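Iron(III) ABC transporter, periplasmic iron-compound-binding protein (Vibrio cholerae, PDB 3TEF) probably binds ferric catecholate siderophores in the periplasm and hands them to an inner-membrane ABC transporter for iron uptake. Local coordinates at residues Thr13-Glu16 / Gln17-Arg21; Val22-Gly26 / Val27-Asp31; Asp31-Ser35 / Phe36-Pro40. All blocks are in the same frame, centred on the assembly; numbering follows the deposited sequence.

The three contacts follow one another along the chain in the N-terminal lobe. Contact 1 is the turn that leaves strand 11-16. Contact 2 is the bend from strand 22-25 into helix 27-35, and contact 3 is the end of that helix. Contact 1 has its centre about 15 Å from the centres of both others, and it adjoins contact 2 only through the sequence. Contacts 2 and 3 lie about 8 Å apart, centre to centre, and share D31. They also pack directly: V24 CG2 is 3.5 Å from I33 CD1, and L30 CD1 is 4.0 Å from P40 CG. P40 CB also lies 3.3 Å from V22 O, beside the strand, before strand 42-43 begins.

Contact 1 (Thr13-Glu16 / Gln17-Arg21); sequences TTLE and QKPQR
The carbonyl oxygen E16 O faces the inside of the turn, with P19 CD 3.8 Å away and K18 N at 3.7 Å. No hydrogen bond joins residues 13-16 to residues 17-21; the backbone bonds go outward instead, from L15 to V4 in strand 3-8, from Q17 to E2 just before it, and from K18 to V127. Q17 is extended and K18 takes left-handed helical angles (phi 55°, psi 59°), which swings P19 back beside the end of the strand. There P19 meets L15: L15 CD1 lies 4.0 Å from P19 CG, and the two side chains cross at a slant. L15 CG sits between its own backbone N and carbonyl carbon (chi1 70°), a confined rotamer from which CD1 can point at the proline ring. The turn ends the second strand of a two-stranded antiparallel hairpin, 3-8 with 11-16, and sends the chain on to strand 22-25 of the parallel sheet. L82 of strand 82-85, next to 22-25 in that sheet, touches both L15 and P19, while V127 and F128 at the end of helix 113-128 also lie against the proline. E16, exposed, runs on as an extended chain, its CG 3.3 Å from Q17 N. Beyond the proline, the carboxylate oxygen D81 OD2 accepts a hydrogen bond from R21 N and a weak one from Q20 N.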
loop_
_atom_site.group_PDB
_atom_site.type_symbol
_atom_site.label_atom_id
_atom_site.label_comp_id
_atom_site.label_asym_id
_atom_site.label_seq_id
_atom_site.Cartn_x
_atom_site.Cartn_y
_atom_site.Cartn_z
ATOM N N THR A 13 7.875 20.287 -0.556
ATOM C CA THR A 13 8.367 20.555 0.782
ATOM C C THR A 13 9.881 20.695 0.750
ATOM O O THR A 13 10.577 19.837 0.207
ATOM C CB THR A 13 8.002 19.402 1.734
ATOM O OG1 THR A 13 6.572 19.286 1.797
ATOM C CG2 THR A 13 8.565 19.654 3.123
ATOM N N THR A 14 10.386 21.766 1.350
ATOM C CA THR A 14 11.827 21.963 1.443
ATOM C C THR A 14 12.291 21.793 2.887
ATOM O O THR A 14 11.681 22.323 3.815
ATOM C CB THR A 14 12.237 23.352 0.914
ATOM O OG1 THR A 14 11.863 23.462 -0.467
ATOM C CG2 THR A 14 13.738 23.550 1.049
ATOM N N LEU A 15 13.358 21.023 3.072
ATOM C CA LEU A 15 13.934 20.834 4.393
ATOM C C LEU A 15 15.410 20.489 4.280
ATOM O O LEU A 15 15.877 20.009 3.242
ATOM C CB LEU A 15 13.204 19.723 5.162
ATOM C CG LEU A 15 13.426 18.312 4.629
ATOM C CD1 LEU A 15 13.199 17.272 5.735
ATOM C CD2 LEU A 15 12.540 18.050 3.421
ATOM N N GLU A 16 16.139 20.740 5.354
ATOM C CA GLU A 16 17.527 20.317 5.457
ATOM C C GLU A 16 17.656 18.790 5.435
ATOM O O GLU A 16 16.883 18.073 6.076
ATOM C CB GLU A 16 18.128 20.887 6.737
ATOM C CG GLU A 16 19.543 20.427 7.031
ATOM C CD GLU A 16 20.116 21.112 8.259
ATOM O OE1 GLU A 16 19.918 22.340 8.395
ATOM O OE2 GLU A 16 20.747 20.420 9.089
ATOM N N GLN A 17 18.632 18.290 4.691
ATOM C CA GLN A 17 18.871 16.851 4.637
ATOM C C GLN A 17 19.139 16.219 5.999
ATOM O O GLN A 17 19.606 16.877 6.934
ATOM C CB GLN A 17 20.027 16.533 3.692
ATOM C CG GLN A 17 19.586 16.164 2.300
ATOM C CD GLN A 17 20.744 15.685 1.442
ATOM O OE1 GLN A 17 20.628 14.698 0.713
ATOM N NE2 GLN A 17 21.870 16.383 1.532
ATOM N N LYS A 18 18.850 14.925 6.083
ATOM C CA LYS A 18 19.091 14.127 7.282
ATOM C C LYS A 18 18.446 14.711 8.527
ATOM O O LYS A 18 19.125 15.005 9.512
ATOM C CB LYS A 18 20.587 13.888 7.484
ATOM C CG LYS A 18 21.163 12.975 6.412
ATOM C CD LYS A 18 22.386 13.575 5.745
ATOM C CE LYS A 18 23.638 13.314 6.571
ATOM N NZ LYS A 18 23.946 11.858 6.677
ATOM N N PRO A 19 17.118 14.867 8.489
ATOM C CA PRO A 19 16.393 15.305 9.681
ATOM C C PRO A 19 16.580 14.279 10.791
ATOM O O PRO A 19 16.504 13.074 10.535
ATOM C CB PRO A 19 14.934 15.348 9.211
ATOM C CG PRO A 19 14.880 14.430 8.028
ATOM C CD PRO A 19 16.214 14.585 7.359
ATOM N N GLN A 20 16.840 14.755 12.004
ATOM C CA GLN A 20 17.200 13.875 13.110
ATOM C C GLN A 20 15.990 13.315 13.841
ATOM O O GLN A 20 16.021 12.185 14.340
ATOM C CB GLN A 20 18.127 14.605 14.086
ATOM C CG GLN A 20 19.481 14.947 13.479
ATOM C CD GLN A 20 20.172 13.725 12.897
ATOM O OE1 GLN A 20 20.373 13.624 11.681
ATOM N NE2 GLN A 20 20.536 12.787 13.763
ATOM N N ARG A 21 14.932 14.109 13.907
ATOM C CA ARG A 21 13.706 13.719 14.595
ATOM C C ARG A 21 12.576 13.588 13.578
ATOM O O ARG A 21 12.097 14.579 13.028
ATOM C CB ARG A 21 13.352 14.742 15.682
ATOM C CG ARG A 21 14.437 14.897 16.753
ATOM C CD ARG A 21 14.016 15.875 17.843
ATOM N NE ARG A 21 12.827 15.392 18.536
ATOM C CZ ARG A 21 12.835 14.439 19.464
ATOM N NH1 ARG A 21 13.978 13.849 19.815
ATOM N NH2 ARG A 21 11.699 14.070 20.036
#

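Contact 2 (Val22-Gly26 / Val27-Asp31); sequences VVVIG and VGALD
V24 and A29 meet methyl to methyl: V24 CG1 comes within 3.6 Å of A29 CB. Both residues send their CB toward the opposite segment, the valine from strand 22-25 and the alanine from the first turn of helix 27-35. With CG1 anti to the backbone N (chi1 -176°), V24 leans the same methyl along the helix, 3.5 Å from L30 N and 4.0 Å from L30 CB. L30 approaches with its CB alone and directs the rest of its chain past the valine to V43 of the next strand. The small A29 is consistent with the close approach of helix and strand, whose short axes come within 7.0 Å at 137° between their N-to-C directions. This is the strand-to-helix bend of a beta-alpha-beta unit made of strand 22-25, helix 27-35 and strand 42-43. G26 forms the corner as N-cap residue, at phi 109°, a conformation that glycine takes without strain. Its oxygen, G26 O, accepts L30 N at 3.1 Å in a fairly straight bond, with the donor tilted a little from the carbonyl plane. D31 N to V27 O, 2.9 Å, continues the helical pattern. On another side of the helix, V27 packs on N258 and I262 of helix 257-262. The D31 carboxylate uses OD1 and OD2 to accept K268 N and A269 N at the start of helix 267-279, where the helix dipole would favour its negative charge. The side chains thus meet through aliphatic carbons alone, and the bend leaves neither polar atom of G26 without a partner, since its N pairs with S44 OG.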
loop_
_atom_site.group_PDB
_atom_site.type_symbol
_atom_site.label_atom_id
_atom_site.label_comp_id
_atom_site.label_asym_id
_atom_site.label_seq_id
_atom_site.Cartn_x
_atom_site.Cartn_y
_atom_site.Cartn_z
ATOM N N VAL A 22 12.179 12.354 13.308
ATOM C CA VAL A 22 11.174 12.073 12.292
ATOM C C VAL A 22 9.937 11.476 12.951
ATOM O O VAL A 22 10.033 10.522 13.722
ATOM C CB VAL A 22 11.707 11.070 11.251
ATOM C CG1 VAL A 22 10.663 10.811 10.166
ATOM C CG2 VAL A 22 13.004 11.580 10.656
ATOM N N VAL A 23 8.778 12.048 12.641
ATOM C CA VAL A 23 7.496 11.522 13.094
ATOM C C VAL A 23 6.843 10.875 11.878
ATOM O O VAL A 23 6.852 11.450 10.785
ATOM C CB VAL A 23 6.603 12.663 13.627
ATOM C CG1 VAL A 23 5.151 12.205 13.807
ATOM C CG2 VAL A 23 7.167 13.199 14.924
ATOM N N VAL A 24 6.289 9.679 12.054
ATOM C CA VAL A 24 5.709 8.961 10.928
ATOM C C VAL A 24 4.266 8.555 11.213
ATOM O O VAL A 24 3.975 7.891 12.223
ATOM C CB VAL A 24 6.540 7.697 10.573
ATOM C CG1 VAL A 24 5.970 7.032 9.332
ATOM C CG2 VAL A 24 8.006 8.059 10.359
ATOM N N ILE A 25 3.364 8.949 10.315
ATOM C CA ILE A 25 1.987 8.477 10.368
ATOM C C ILE A 25 1.728 7.622 9.124
ATOM O O ILE A 25 2.042 8.037 8.008
ATOM C CB ILE A 25 1.009 9.651 10.412
ATOM C CG1 ILE A 25 1.222 10.422 11.723
ATOM C CG2 ILE A 25 -0.418 9.137 10.334
ATOM C CD1 ILE A 25 0.464 11.738 11.792
ATOM N N GLY A 26 1.179 6.423 9.315
ATOM C CA GLY A 26 0.939 5.521 8.195
ATOM C C GLY A 26 1.894 4.330 8.216
ATOM O O GLY A 26 3.094 4.489 8.449
ATOM N N VAL A 27 1.365 3.147 7.931
ATOM C CA VAL A 27 2.161 1.920 7.986
ATOM C C VAL A 27 3.106 1.797 6.804
ATOM O O VAL A 27 4.193 1.240 6.934
ATOM C CB VAL A 27 1.256 0.683 8.077
ATOM C CG1 VAL A 27 2.097 -0.604 8.142
ATOM C CG2 VAL A 27 0.336 0.802 9.288
ATOM N N GLY A 28 2.702 2.317 5.642
ATOM C CA GLY A 28 3.554 2.220 4.471
ATOM C C GLY A 28 4.788 3.090 4.618
ATOM O O GLY A 28 5.902 2.668 4.281
ATOM N N ALA A 29 4.575 4.314 5.110
ATOM C CA ALA A 29 5.662 5.241 5.401
ATOM C C ALA A 29 6.611 4.647 6.454
ATOM O O ALA A 29 7.830 4.671 6.290
ATOM C CB ALA A 29 5.107 6.578 5.877
ATOM N N LEU A 30 6.039 4.092 7.516
ATOM C CA LEU A 30 6.853 3.472 8.569
ATOM C C LEU A 30 7.673 2.274 8.039
ATOM O O LEU A 30 8.872 2.145 8.323
ATOM C CB LEU A 30 5.961 3.077 9.753
ATOM C CG LEU A 30 6.677 2.509 10.985
ATOM C CD1 LEU A 30 7.786 3.426 11.466
ATOM C CD2 LEU A 30 5.662 2.284 12.098
ATOM N N ASP A 31 7.032 1.411 7.249
ATOM C CA ASP A 31 7.702 0.303 6.562
ATOM C C ASP A 31 8.924 0.790 5.776
ATOM O O ASP A 31 10.037 0.316 5.993
ATOM C CB ASP A 31 6.674 -0.393 5.659
ATOM C CG ASP A 31 7.258 -1.451 4.743
ATOM O OD1 ASP A 31 8.480 -1.483 4.438
ATOM O OD2 ASP A 31 6.437 -2.252 4.275
#

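Contact 3 (Asp31-Ser35 / Phe36-Pro40); sequences DAIDS and FGIEP
A Schellman motif ends helix 27-35, with G37 as its C-prime residue. Its two bonds are I38 N to I33 O at 3.1 Å, with an N-H...O angle of 157°, and G37 N to D34 O at 2.9 Å. In the second, the amide lies well above the carbonyl plane, 62° out of it. The positive phi of G37 turns the chain off the helix, a conformation glycine adopts without a CB pressing on the preceding carbonyl oxygen. Before that turn F36 N still makes an ordinary helical bond to A32 O, 3.1 Å long, and a weak one to I33 O. The apolar contact that commonly accompanies the motif is present: I33 CG2 lies 3.6 Å from I38 CB. I33 also rests on L124 of helix 113-128, while I38 reaches F128 at the end of the same helix. The cap lies within the beta-alpha-beta unit, and beyond it residues 36-40 run as a loop to strand 42-43. F36 holds its ring obliquely over the last turn, CD2 3.3 Å from A32 O, and packs on V267 and I130. S35 folds its hydroxyl back beside its own N (chi1 -65°), and OG donates to D31 O at 2.7 Å. S35 N binds that oxygen from the opposite face of the carbonyl plane, giving D31 O two donors. A water donates to D34 OD1 at 3.1 Å and weakly to I38 O, tying helix to loop; Y56 OH also hydrogen-bonds to D34 OD1.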
loop_
_atom_site.group_PDB
_atom_site.type_symbol
_atom_site.label_atom_id
_atom_site.label_comp_id
_atom_site.label_asym_id
_atom_site.label_seq_id
_atom_site.Cartn_x
_atom_site.Cartn_y
_atom_site.Cartn_z
ATOM N N ASP A 31 7.032 1.411 7.249
ATOM C CA ASP A 31 7.702 0.303 6.562
ATOM C C ASP A 31 8.924 0.790 5.776
ATOM O O ASP A 31 10.037 0.316 5.993
ATOM C CB ASP A 31 6.674 -0.393 5.659
ATOM C CG ASP A 31 7.258 -1.451 4.743
ATOM O OD1 ASP A 31 8.480 -1.483 4.438
ATOM O OD2 ASP A 31 6.437 -2.252 4.275
ATOM N N ALA A 32 8.737 1.746 4.866
ATOM C CA ALA A 32 9.867 2.149 4.034
ATOM C C ALA A 32 10.944 2.842 4.865
ATOM O O ALA A 32 12.142 2.596 4.694
ATOM C CB ALA A 32 9.397 3.042 2.872
ATOM N N ILE A 33 10.517 3.675 5.802
ATOM C CA ILE A 33 11.458 4.411 6.645
ATOM C C ILE A 33 12.293 3.452 7.509
ATOM O O ILE A 33 13.521 3.513 7.514
ATOM C CB ILE A 33 10.742 5.501 7.475
ATOM C CG1 ILE A 33 10.411 6.693 6.562
ATOM C CG2 ILE A 33 11.601 5.939 8.644
ATOM C CD1 ILE A 33 9.491 7.734 7.175
ATOM N N ASP A 34 11.630 2.544 8.201
ATOM C CA ASP A 34 12.355 1.550 8.975
ATOM C C ASP A 34 13.250 0.669 8.092
ATOM O O ASP A 34 14.390 0.387 8.452
ATOM C CB ASP A 34 11.392 0.701 9.800
ATOM C CG ASP A 34 12.108 -0.371 10.586
ATOM O OD1 ASP A 34 12.661 -0.049 11.653
ATOM O OD2 ASP A 34 12.121 -1.522 10.117
ATOM N N SER A 35 12.733 0.243 6.941
ATOM C CA SER A 35 13.469 -0.638 6.034
ATOM C C SER A 35 14.798 -0.037 5.576
ATOM O O SER A 35 15.789 -0.762 5.379
ATOM C CB SER A 35 12.620 -1.004 4.814
ATOM O OG SER A 35 11.494 -1.773 5.192
ATOM N N PHE A 36 14.813 1.279 5.398
ATOM C CA PHE A 36 16.014 1.985 4.953
ATOM C C PHE A 36 16.890 2.433 6.129
ATOM O O PHE A 36 17.874 3.148 5.949
ATOM C CB PHE A 36 15.660 3.154 4.014
ATOM C CG PHE A 36 15.290 2.714 2.619
ATOM C CD1 PHE A 36 16.172 1.945 1.869
ATOM C CD2 PHE A 36 14.073 3.067 2.059
ATOM C CE1 PHE A 36 15.834 1.533 0.592
ATOM C CE2 PHE A 36 13.726 2.654 0.789
ATOM C CZ PHE A 36 14.610 1.892 0.050
ATOM N N GLY A 37 16.530 1.991 7.332
ATOM C CA GLY A 37 17.405 2.123 8.480
ATOM C C GLY A 37 17.230 3.369 9.318
ATOM O O GLY A 37 18.087 3.699 10.132
ATOM N N ILE A 38 16.114 4.065 9.125
ATOM C CA ILE A 38 15.832 5.279 9.889
ATOM C C ILE A 38 14.914 4.967 11.071
ATOM O O ILE A 38 13.958 4.215 10.917
ATOM C CB ILE A 38 15.139 6.335 8.996
ATOM C CG1 ILE A 38 15.994 6.662 7.758
ATOM C CG2 ILE A 38 14.775 7.569 9.812
ATOM C CD1 ILE A 38 17.394 7.158 8.077
ATOM N N GLU A 39 15.193 5.538 12.244
ATOM C CA GLU A 39 14.357 5.270 13.413
ATOM C C GLU A 39 13.606 6.526 13.844
ATOM O O GLU A 39 14.219 7.495 14.266
ATOM C CB GLU A 39 15.177 4.736 14.591
ATOM C CG GLU A 39 14.306 4.285 15.759
ATOM C CD GLU A 39 15.106 3.841 16.962
ATOM O OE1 GLU A 39 16.353 3.882 16.897
ATOM O OE2 GLU A 39 14.484 3.444 17.970
ATOM N N PRO A 40 12.273 6.491 13.761
ATOM C CA PRO A 40 11.444 7.664 14.077
ATOM C C PRO A 40 11.354 7.892 15.577
ATOM O O PRO A 40 11.662 6.977 16.358
ATOM C CB PRO A 40 10.066 7.268 13.554
ATOM C CG PRO A 40 10.052 5.763 13.705
ATOM C CD PRO A 40 11.467 5.324 13.360
HETATM O O HOH W 1 15.235 1.607 11.626
#